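Local coordinates for protein nitrophorin Cim l NP (Cimex lectularius, PDB 2IMQ) that carries nitric oxide on a heme b group and delivers it to the victim during blood feeding, causing vasodilation, at residues G72-K77 against C90-L95; A5-H10 against T36-A41. All blocks are in the same frame, centred on the assembly; numbering follows the deposited sequence.

Contact 1: residues G72-K77 against C90-L95; sequences GYTKLK and CLEKHL. With HEM (protoporphyrin IX containing Fe), chain B.
Tyr-73 and Thr-74 pair with Leu-91 and Cys-90 at the open end of an antiparallel beta hairpin, strands 73-80 and 84-91, on the margin of the six-stranded sheet of this DNase I-like beta-sandwich. Thr-74 and Cys-90 form a hydrogen-bonded pair: Thr-74 N donates to Cys-90 O over 2.8 Å, and Cys-90 N returns the bond to Thr-74 O. Tyr-73 and Leu-91 are the adjoining non-hydrogen-bonded pair. Gly-72, which closes the preceding helix 57-70 with a Schellman motif, extends the ladder by accepting Glu-92 N at its carbonyl O; a water molecule donates to the same oxygen and accepts from Lys-93 N, tying the start of the 3-10 turn 92-94 to this strand end. Leu-91 lays CD2 over the centre of the Tyr-73 ring, 3.5 Å from the centroid and 13° off the normal, a CH-pi contact. The phenol hydroxyl beyond it is hydrogen-bonded to Pro-37 O. On the face that carries Thr-74 and Cys-90, Leu-76 CD1 meets Cys-90 CB, and Leu-76 and Leu-95 run antiparallel alongside one another, with Leu-76 CD2 3.9 Å from Leu-95 CD1; Phe-122 and Ile-124 of strand 116-124 cover this side. Farther along, Leu-76 and Lys-77 both face Val-88 in a classic beta bulge. Lys-75 leaves the backbone on the side away from strand 84-91, and its NZ donates to heme propionate O1A at 3.0 Å. In the exposed Glu-92 a bend at chi2 (59°) turns CD back, and OE1 accepts Thr-74 OG1 at 2.5 Å through the lone pair anti to the other carboxylate oxygen.

Contact 2: residues A5-H10 against T36-A41; sequences AQLSVH and TPDVIA
Pro-37 lies over one face of the His-10 imidazole, with CG 3.6 Å from the ring centroid and only 8° off its normal. The two side chains cross at about a right angle, with Pro-37 CB nearest His-10 CD2 and CG over the ring centre, a CH-pi contact. Next to it, Ser-8 OG accepts Asp-38 N at 3.2 Å; with chi1 at 59° OG sits between the backbone N and the carbonyl carbon, where it also lies close to Pro-37 CA. Asp-38 answers with its carboxylate: OD2 takes Ser-8 N at 2.8 Å in a nearly straight bond (170°), using the lone pair turned away from OD1. A side-chain oxygen thereby stands in for a backbone acceptor just before strand 39-46 begins, while Leu-7 CD2 packs against Asp-38 CG. From here regular parallel pairing takes over, Val-9 with Val-39 and His-10 with Ile-40. Ser-8 O accepts Val-39 N and, weakly, Asp-38 N; His-10 N then donates to Val-39 O at 2.9 Å, and Ala-41 N donates to His-10 O. These strands are the two arms of a beta-alpha-beta unit, 6-17 and 39-46 joined through helix 26-29, and lie side by side within the six-stranded sheet. Val-9 and Val-39 point the same way, CG2 to CB at 4.2 Å, and both touch Phe-131 of strand 127-135 in the opposing sheet. On the other face, His-10 ND1 is hydrogen-bonded to Leu-29 O, tying imidazole to connection, and Leu-31 packs on Pro-37. Asp-38 OD1 is hydrogen-bonded to buried His-94 NE2, which fixes the carboxylate's rotation.

Both contacts belong to the six-stranded sheet, where strands 84-91 and 39-46 are neighbours. Contact 2 is the more deeply buried, a parallel pair inside the sheet; contact 1 is an antiparallel hairpin that includes the outermost strand 73-80 and is only partly buried. Their polar side-chain chemistry differs accordingly: contact 1 places a carboxylate-hydroxyl bond and a propionate-bound lysine at its periphery, whereas contact 2 uses serine and aspartate to bond main-chain amides where a strand begins. Their centres are 11 Å apart, and they touch directly. Ile-40 CD1 packs 3.6 Å from Tyr-73 CZ, and the Asp-38 and Leu-91 backbones are hydrogen-bonded, continuing the sheet from one contact into the other.

Contact 1: residues G72-K77 against C90-L95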
ATOM      1  N   GLY A  72     -13.390 -15.022  -9.561  1.00 25.38           N
ATOM      2  CA  GLY A  72     -12.522 -16.155  -9.353  1.00 25.29           C
ATOM      3  C   GLY A  72     -11.471 -16.001  -8.298  1.00 24.42           C
ATOM      4  O   GLY A  72     -10.567 -16.830  -8.202  1.00 25.08           O
ATOM      5  N   TYR A  73     -11.589 -14.973  -7.468  1.00 22.81           N
ATOM      6  CA  TYR A  73     -10.615 -14.787  -6.399  1.00 23.52           C
ATOM      7  C   TYR A  73     -10.935 -15.490  -5.098  1.00 23.41           C
ATOM      8  O   TYR A  73     -12.100 -15.617  -4.707  1.00 26.14           O
ATOM      9  CB  TYR A  73     -10.478 -13.290  -6.073  1.00 21.95           C
ATOM     10  CG  TYR A  73      -9.902 -12.477  -7.203  1.00 21.54           C
ATOM     11  CD1 TYR A  73     -10.714 -11.840  -8.100  1.00 21.31           C
ATOM     12  CD2 TYR A  73      -8.526 -12.388  -7.400  1.00 20.95           C
ATOM     13  CE1 TYR A  73     -10.199 -11.138  -9.143  1.00 22.76           C
ATOM     14  CE2 TYR A  73      -7.998 -11.728  -8.487  1.00 20.74           C
ATOM     15  CZ  TYR A  73      -8.828 -11.055  -9.340  1.00 20.35           C
ATOM     16  OH  TYR A  73      -8.353 -10.346 -10.410  1.00 21.81           O
ATOM     17  N   THR A  74      -9.879 -15.908  -4.419  1.00 23.70           N
ATOM     18  CA  THR A  74      -9.930 -16.403  -3.094  1.00 24.04           C
ATOM     19  C   THR A  74      -9.257 -15.339  -2.185  1.00 22.27           C
ATOM     20  O   THR A  74      -8.171 -14.912  -2.482  1.00 23.49           O
ATOM     21  CB  THR A  74      -9.120 -17.732  -3.059  1.00 25.61           C
ATOM     22  OG1 THR A  74      -9.836 -18.763  -3.769  1.00 29.33           O
ATOM     23  CG2 THR A  74      -8.974 -18.259  -1.664  1.00 26.77           C
ATOM     24  N   LYS A  75      -9.865 -15.034  -1.049  1.00 22.22           N
ATOM     25  CA  LYS A  75      -9.232 -14.154  -0.040  1.00 22.89           C
ATOM     26  C   LYS A  75      -8.239 -15.012   0.755  1.00 23.03           C
ATOM     27  O   LYS A  75      -8.652 -15.950   1.462  1.00 25.89           O
ATOM     28  CB  LYS A  75     -10.258 -13.537   0.891  1.00 22.59           C
ATOM     29  CG  LYS A  75      -9.599 -12.759   2.033  1.00 23.09           C
ATOM     30  CD  LYS A  75     -10.608 -12.172   2.955  1.00 24.19           C
ATOM     31  CE  LYS A  75     -11.203 -13.205   3.866  1.00 27.33           C
ATOM     32  NZ  LYS A  75     -12.261 -12.587   4.668  1.00 30.64           N
ATOM     33  N   LEU A  76      -6.942 -14.788   0.561  1.00 23.40           N
ATOM     34  CA  LEU A  76      -5.909 -15.493   1.310  1.00 23.12           C
ATOM     35  C   LEU A  76      -5.922 -15.087   2.763  1.00 23.03           C
ATOM     36  O   LEU A  76      -5.796 -15.906   3.664  1.00 24.12           O
ATOM     37  CB  LEU A  76      -4.546 -15.297   0.680  1.00 24.05           C
ATOM     38  CG  LEU A  76      -4.377 -15.863  -0.712  1.00 24.20           C
ATOM     39  CD1 LEU A  76      -2.969 -15.744  -1.207  1.00 29.16           C
ATOM     40  CD2 LEU A  76      -4.840 -17.328  -0.773  1.00 26.66           C
ATOM     41  N   LYS A  77      -6.030 -13.786   3.022  1.00 21.81           N
ATOM     42  CA  LYS A  77      -6.063 -13.299   4.383  1.00 21.48           C
ATOM     43  C   LYS A  77      -6.569 -11.848   4.430  1.00 21.07           C
ATOM     44  O   LYS A  77      -6.266 -11.039   3.552  1.00 21.95           O
ATOM     45  CB  LYS A  77      -4.647 -13.313   4.986  1.00 21.96           C
ATOM     46  CG  LYS A  77      -4.601 -13.093   6.496  1.00 23.26           C
ATOM     47  CD  LYS A  77      -5.168 -14.293   7.278  1.00 27.39           C
ATOM     48  CE  LYS A  77      -5.142 -14.046   8.820  1.00 30.36           C
ATOM     49  NZ  LYS A  77      -5.616 -12.731   9.366  1.00 35.62           N
ATOM     50  N   CYS A  90      -6.119 -13.866  -4.249  1.00 20.74           N
ATOM     51  CA  CYS A  90      -5.438 -14.476  -5.359  1.00 20.75           C
ATOM     52  C   CYS A  90      -6.433 -15.296  -6.142  1.00 22.02           C
ATOM     53  O   CYS A  90      -7.339 -15.857  -5.551  1.00 23.61           O
ATOM     54  CB  CYS A  90      -4.304 -15.366  -4.854  1.00 22.13           C
ATOM     55  SG  CYS A  90      -3.254 -16.205  -6.120  1.00 26.23           S
ATOM     56  N   LEU A  91      -6.276 -15.343  -7.449  1.00 21.58           N
ATOM     57  CA  LEU A  91      -7.169 -16.223  -8.249  1.00 23.03           C
ATOM     58  C   LEU A  91      -7.039 -17.642  -7.742  1.00 24.81           C
ATOM     59  O   LEU A  91      -5.929 -18.160  -7.575  1.00 25.08           O
ATOM     60  CB  LEU A  91      -6.860 -16.119  -9.727  1.00 23.31           C
ATOM     61  CG  LEU A  91      -7.268 -14.828 -10.456  1.00 23.37           C
ATOM     62  CD1 LEU A  91      -6.763 -14.841 -11.847  1.00 23.45           C
ATOM     63  CD2 LEU A  91      -8.741 -14.556 -10.399  1.00 25.19           C
ATOM     64  N   GLU A  92      -8.188 -18.248  -7.466  1.00 26.52           N
ATOM     65  CA  GLU A  92      -8.230 -19.601  -6.940  1.00 27.42           C
ATOM     66  C   GLU A  92      -7.461 -20.605  -7.815  1.00 27.51           C
ATOM     67  O   GLU A  92      -6.863 -21.528  -7.300  1.00 27.65           O
ATOM     68  CB  GLU A  92      -9.695 -20.019  -6.808  1.00 27.77           C
ATOM     69  CG  GLU A  92      -9.924 -21.487  -6.518  1.00 30.18           C
ATOM     70  CD  GLU A  92      -9.273 -21.947  -5.243  1.00 36.69           C
ATOM     71  OE1 GLU A  92      -9.186 -21.121  -4.300  1.00 37.35           O
ATOM     72  OE2 GLU A  92      -8.848 -23.128  -5.202  1.00 40.34           O
ATOM     73  N   LYS A  93      -7.440 -20.396  -9.117  1.00 27.16           N
ATOM     74  CA  LYS A  93      -6.748 -21.329 -10.019  1.00 29.07           C
ATOM     75  C   LYS A  93      -5.230 -21.470  -9.770  1.00 29.14           C
ATOM     76  O   LYS A  93      -4.623 -22.424 -10.194  1.00 29.63           O
ATOM     77  CB  LYS A  93      -7.034 -20.971 -11.473  1.00 29.54           C
ATOM     78  CG  LYS A  93      -6.390 -19.706 -11.922  1.00 31.69           C
ATOM     79  CD  LYS A  93      -6.405 -19.579 -13.419  1.00 33.08           C
ATOM     80  CE  LYS A  93      -6.067 -18.171 -13.836  1.00 35.44           C
ATOM     81  NZ  LYS A  93      -6.481 -17.899 -15.228  1.00 38.05           N
ATOM     82  N   HIS A  94      -4.607 -20.541  -9.041  1.00 27.69           N
ATOM     83  CA  HIS A  94      -3.167 -20.615  -8.812  1.00 27.51           C
ATOM     84  C   HIS A  94      -2.801 -21.369  -7.531  1.00 27.15           C
ATOM     85  O   HIS A  94      -1.624 -21.630  -7.270  1.00 28.53           O
ATOM     86  CB  HIS A  94      -2.619 -19.195  -8.734  1.00 25.86           C
ATOM     87  CG  HIS A  94      -2.808 -18.413  -9.988  1.00 28.36           C
ATOM     88  ND1 HIS A  94      -2.516 -18.909 -11.240  1.00 28.50           N
ATOM     89  CD2 HIS A  94      -3.207 -17.136 -10.178  1.00 26.53           C
ATOM     90  CE1 HIS A  94      -2.732 -17.977 -12.147  1.00 28.90           C
ATOM     91  NE2 HIS A  94      -3.136 -16.883 -11.521  1.00 26.76           N
ATOM     92  N   LEU A  95      -3.785 -21.664  -6.705  1.00 27.10           N
ATOM     93  CA  LEU A  95      -3.537 -22.114  -5.349  1.00 28.25           C
ATOM     94  C   LEU A  95      -3.330 -23.632  -5.267  1.00 29.15           C
ATOM     95  O   LEU A  95      -4.136 -24.402  -5.788  1.00 30.04           O
ATOM     96  CB  LEU A  95      -4.663 -21.713  -4.422  1.00 29.90           C
ATOM     97  CG  LEU A  95      -4.958 -20.201  -4.402  1.00 30.19           C
ATOM     98  CD1 LEU A  95      -6.002 -19.951  -3.357  1.00 32.40           C
ATOM     99  CD2 LEU A  95      -3.718 -19.297  -4.150  1.00 27.05           C
TER
HETATM  100  CHA HEM B 300     -12.610  -6.037   6.291  1.00 23.34           C
HETATM  101  CHB HEM B 300     -11.335  -2.638   3.077  1.00 20.11           C
HETATM  102  CHC HEM B 300     -12.761   0.784   6.147  1.00 23.61           C
HETATM  103  CHD HEM B 300     -13.742  -2.488   9.473  1.00 25.58           C
HETATM  104  C1A HEM B 300     -12.171  -5.448   5.140  1.00 21.64           C
HETATM  105  C2A HEM B 300     -11.719  -6.120   3.945  1.00 20.72           C
HETATM  106  C3A HEM B 300     -11.336  -5.149   3.077  1.00 19.99           C
HETATM  107  C4A HEM B 300     -11.568  -3.870   3.683  1.00 21.58           C
HETATM  108  CMA HEM B 300     -10.817  -5.373   1.669  1.00 21.47           C
HETATM  109  CAA HEM B 300     -11.673  -7.642   3.679  1.00 20.89           C
HETATM  110  CBA HEM B 300     -13.002  -7.916   2.923  1.00 24.12           C
HETATM  111  CGA HEM B 300     -13.185  -9.399   2.639  1.00 24.76           C
HETATM  112  O1A HEM B 300     -13.580 -10.127   3.549  1.00 26.02           O
HETATM  113  O2A HEM B 300     -12.999  -9.845   1.480  1.00 23.54           O
HETATM  114  C1B HEM B 300     -11.630  -1.433   3.632  1.00 19.88           C
HETATM  115  C2B HEM B 300     -11.448  -0.157   2.984  1.00 20.74           C
HETATM  116  C3B HEM B 300     -11.843   0.800   3.816  1.00 21.93           C
HETATM  117  C4B HEM B 300     -12.302   0.156   5.020  1.00 20.26           C
HETATM  118  CMB HEM B 300     -10.893  -0.153   1.604  1.00 21.48           C
HETATM  119  CAB HEM B 300     -11.837   2.308   3.624  1.00 21.23           C
HETATM  120  CBB HEM B 300     -11.803   2.852   2.399  1.00 29.84           C
HETATM  121  C1C HEM B 300     -13.202   0.248   7.322  1.00 21.87           C
HETATM  122  C2C HEM B 300     -13.629   0.958   8.501  1.00 23.36           C
HETATM  123  C3C HEM B 300     -13.960   0.028   9.393  1.00 26.20           C
HETATM  124  C4C HEM B 300     -13.626  -1.259   8.869  1.00 23.98           C
HETATM  125  CMC HEM B 300     -13.871   2.465   8.629  1.00 26.70           C
HETATM  126  CAC HEM B 300     -14.510   0.271  10.791  1.00 28.18           C
HETATM  127  CBC HEM B 300     -13.838   0.969  11.704  1.00 33.04           C
HETATM  128  C1D HEM B 300     -13.475  -3.724   8.928  1.00 24.11           C
HETATM  129  C2D HEM B 300     -13.553  -4.960   9.668  1.00 27.77           C
HETATM  130  C3D HEM B 300     -13.240  -6.046   8.691  1.00 26.50           C
HETATM  131  C4D HEM B 300     -12.964  -5.390   7.439  1.00 24.29           C
HETATM  132  CMD HEM B 300     -13.932  -5.132  11.139  1.00 28.07           C
HETATM  133  CAD HEM B 300     -13.200  -7.539   9.059  1.00 28.27           C
HETATM  134  CBD HEM B 300     -14.642  -7.942   9.325  1.00 30.51           C
HETATM  135  CGD HEM B 300     -14.770  -9.433   9.358  1.00 33.90           C
HETATM  136  O1D HEM B 300     -15.932  -9.904   9.583  1.00 36.29           O
HETATM  137  O2D HEM B 300     -13.721 -10.113   9.165  1.00 35.87           O
HETATM  138  NA  HEM B 300     -12.091  -4.071   4.959  1.00 23.10           N
HETATM  139  NB  HEM B 300     -12.130  -1.209   4.885  1.00 20.46           N
HETATM  140  NC  HEM B 300     -13.183  -1.088   7.593  1.00 23.09           N
HETATM  141  ND  HEM B 300     -13.102  -4.025   7.624  1.00 24.50           N
HETATM  142 FE   HEM B 300     -12.766  -2.602   6.227  1.00 24.93          FE
HETATM  143  O   HOH W   1      -9.676 -18.543 -10.368  1.00 35.48           O

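Contact 2: residues A5-H10 against T36-A41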
ATOM      1  N   ALA A   5       4.568 -18.083 -17.024  1.00 30.42           N
ATOM      2  CA  ALA A   5       5.796 -17.333 -17.105  1.00 28.86           C
ATOM      3  C   ALA A   5       5.666 -16.064 -16.255  1.00 27.23           C
ATOM      4  O   ALA A   5       6.631 -15.661 -15.641  1.00 27.15           O
ATOM      5  CB  ALA A   5       6.076 -16.960 -18.517  1.00 28.95           C
ATOM      6  N   GLN A   6       4.498 -15.424 -16.289  1.00 26.06           N
ATOM      7  CA  GLN A   6       4.283 -14.159 -15.568  1.00 25.77           C
ATOM      8  C   GLN A   6       2.963 -14.126 -14.825  1.00 24.82           C
ATOM      9  O   GLN A   6       2.022 -14.849 -15.159  1.00 26.51           O
ATOM     10  CB  GLN A   6       4.318 -12.972 -16.532  1.00 24.73           C
ATOM     11  CG  GLN A   6       5.591 -12.864 -17.322  1.00 25.38           C
ATOM     12  CD  GLN A   6       5.656 -11.628 -18.195  1.00 27.73           C
ATOM     13  OE1 GLN A   6       4.801 -11.441 -19.062  1.00 29.40           O
ATOM     14  NE2 GLN A   6       6.681 -10.775 -17.975  1.00 30.41           N
ATOM     15  N   LEU A   7       2.882 -13.240 -13.829  1.00 23.72           N
ATOM     16  CA  LEU A   7       1.662 -12.991 -13.148  1.00 22.63           C
ATOM     17  C   LEU A   7       1.503 -11.486 -13.022  1.00 22.54           C
ATOM     18  O   LEU A   7       2.503 -10.725 -13.022  1.00 23.57           O
ATOM     19  CB  LEU A   7       1.659 -13.662 -11.766  1.00 22.53           C
ATOM     20  CG  LEU A   7       1.734 -15.196 -11.727  1.00 25.35           C
ATOM     21  CD1 LEU A   7       2.035 -15.709 -10.367  1.00 27.74           C
ATOM     22  CD2 LEU A   7       0.446 -15.774 -12.262  1.00 27.02           C
ATOM     23  N   SER A   8       0.260 -11.055 -12.875  1.00 21.31           N
ATOM     24  CA  SER A   8      -0.042  -9.636 -12.590  1.00 21.43           C
ATOM     25  C   SER A   8      -0.554  -9.428 -11.176  1.00 20.32           C
ATOM     26  O   SER A   8      -1.220 -10.274 -10.608  1.00 19.94           O
ATOM     27  CB  SER A   8      -1.041  -9.088 -13.577  1.00 24.32           C
ATOM     28  OG  SER A   8      -2.227  -9.799 -13.539  1.00 30.78           O
ATOM     29  N   VAL A   9      -0.160  -8.299 -10.609  1.00 17.71           N
ATOM     30  CA  VAL A   9      -0.484  -7.949  -9.247  1.00 18.33           C
ATOM     31  C   VAL A   9      -0.996  -6.535  -9.283  1.00 16.59           C
ATOM     32  O   VAL A   9      -0.381  -5.675  -9.925  1.00 18.15           O
ATOM     33  CB  VAL A   9       0.786  -7.974  -8.309  1.00 18.62           C
ATOM     34  CG1 VAL A   9       0.432  -7.565  -6.862  1.00 19.21           C
ATOM     35  CG2 VAL A   9       1.452  -9.315  -8.387  1.00 19.81           C
ATOM     36  N   HIS A  10      -2.149  -6.307  -8.647  1.00 17.17           N
ATOM     37  CA  HIS A  10      -2.649  -4.948  -8.360  1.00 16.66           C
ATOM     38  C   HIS A  10      -2.570  -4.721  -6.875  1.00 17.30           C
ATOM     39  O   HIS A  10      -2.947  -5.592  -6.093  1.00 17.31           O
ATOM     40  CB  HIS A  10      -4.117  -4.785  -8.801  1.00 18.42           C
ATOM     41  CG  HIS A  10      -4.312  -4.746 -10.288  1.00 18.28           C
ATOM     42  ND1 HIS A  10      -5.499  -4.337 -10.872  1.00 18.68           N
ATOM     43  CD2 HIS A  10      -3.469  -5.060 -11.303  1.00 19.16           C
ATOM     44  CE1 HIS A  10      -5.371  -4.418 -12.186  1.00 20.82           C
ATOM     45  NE2 HIS A  10      -4.161  -4.869 -12.476  1.00 21.72           N
ATOM     46  N   THR A  36      -7.745  -8.628 -15.309  1.00 26.23           N
ATOM     47  CA  THR A  36      -7.984  -9.758 -14.449  1.00 26.58           C
ATOM     48  C   THR A  36      -6.681 -10.134 -13.723  1.00 25.50           C
ATOM     49  O   THR A  36      -6.067 -11.157 -14.009  1.00 26.92           O
ATOM     50  CB  THR A  36      -8.480 -10.950 -15.310  1.00 29.20           C
ATOM     51  OG1 THR A  36      -7.628 -11.113 -16.455  1.00 33.24           O
ATOM     52  CG2 THR A  36      -9.797 -10.649 -15.932  1.00 30.03           C
ATOM     53  N   PRO A  37      -6.224  -9.315 -12.770  1.00 23.25           N
ATOM     54  CA  PRO A  37      -4.936  -9.591 -12.174  1.00 23.11           C
ATOM     55  C   PRO A  37      -4.952 -10.850 -11.386  1.00 20.52           C
ATOM     56  O   PRO A  37      -5.967 -11.245 -10.825  1.00 22.39           O
ATOM     57  CB  PRO A  37      -4.722  -8.410 -11.251  1.00 23.13           C
ATOM     58  CG  PRO A  37      -6.056  -7.899 -10.953  1.00 22.59           C
ATOM     59  CD  PRO A  37      -6.834  -8.097 -12.239  1.00 23.17           C
ATOM     60  N   ASP A  38      -3.805 -11.502 -11.282  1.00 19.95           N
ATOM     61  CA  ASP A  38      -3.697 -12.728 -10.510  1.00 20.54           C
ATOM     62  C   ASP A  38      -3.774 -12.556  -9.013  1.00 21.33           C
ATOM     63  O   ASP A  38      -4.354 -13.381  -8.313  1.00 21.03           O
ATOM     64  CB  ASP A  38      -2.422 -13.446 -10.920  1.00 22.16           C
ATOM     65  CG  ASP A  38      -2.401 -13.748 -12.380  1.00 22.13           C
ATOM     66  OD1 ASP A  38      -3.244 -14.589 -12.823  1.00 25.30           O
ATOM     67  OD2 ASP A  38      -1.657 -13.121 -13.172  1.00 25.29           O
ATOM     68  N   VAL A  39      -3.193 -11.453  -8.518  1.00 18.93           N
ATOM     69  CA  VAL A  39      -3.144 -11.158  -7.094  1.00 18.77           C
ATOM     70  C   VAL A  39      -3.598  -9.714  -6.888  1.00 16.50           C
ATOM     71  O   VAL A  39      -3.241  -8.837  -7.682  1.00 18.88           O
ATOM     72  CB  VAL A  39      -1.691 -11.322  -6.557  1.00 18.49           C
ATOM     73  CG1 VAL A  39      -1.634 -10.927  -5.111  1.00 21.16           C
ATOM     74  CG2 VAL A  39      -1.241 -12.741  -6.866  1.00 21.30           C
ATOM     75  N   ILE A  40      -4.397  -9.514  -5.859  1.00 17.79           N
ATOM     76  CA  ILE A  40      -4.787  -8.145  -5.459  1.00 17.62           C
ATOM     77  C   ILE A  40      -4.551  -7.960  -3.983  1.00 16.82           C
ATOM     78  O   ILE A  40      -4.917  -8.816  -3.162  1.00 18.47           O
ATOM     79  CB  ILE A  40      -6.305  -7.926  -5.723  1.00 18.41           C
ATOM     80  CG1 ILE A  40      -6.667  -8.063  -7.202  1.00 20.28           C
ATOM     81  CG2 ILE A  40      -6.736  -6.571  -5.268  1.00 18.10           C
ATOM     82  CD1 ILE A  40      -8.188  -8.089  -7.466  1.00 21.21           C
ATOM     83  N   ALA A  41      -3.905  -6.851  -3.616  1.00 15.87           N
ATOM     84  CA  ALA A  41      -3.688  -6.531  -2.222  1.00 16.57           C
ATOM     85  C   ALA A  41      -4.281  -5.146  -1.936  1.00 14.77           C
ATOM     86  O   ALA A  41      -4.110  -4.233  -2.757  1.00 16.31           O
ATOM     87  CB  ALA A  41      -2.245  -6.554  -1.880  1.00 17.52           C
TER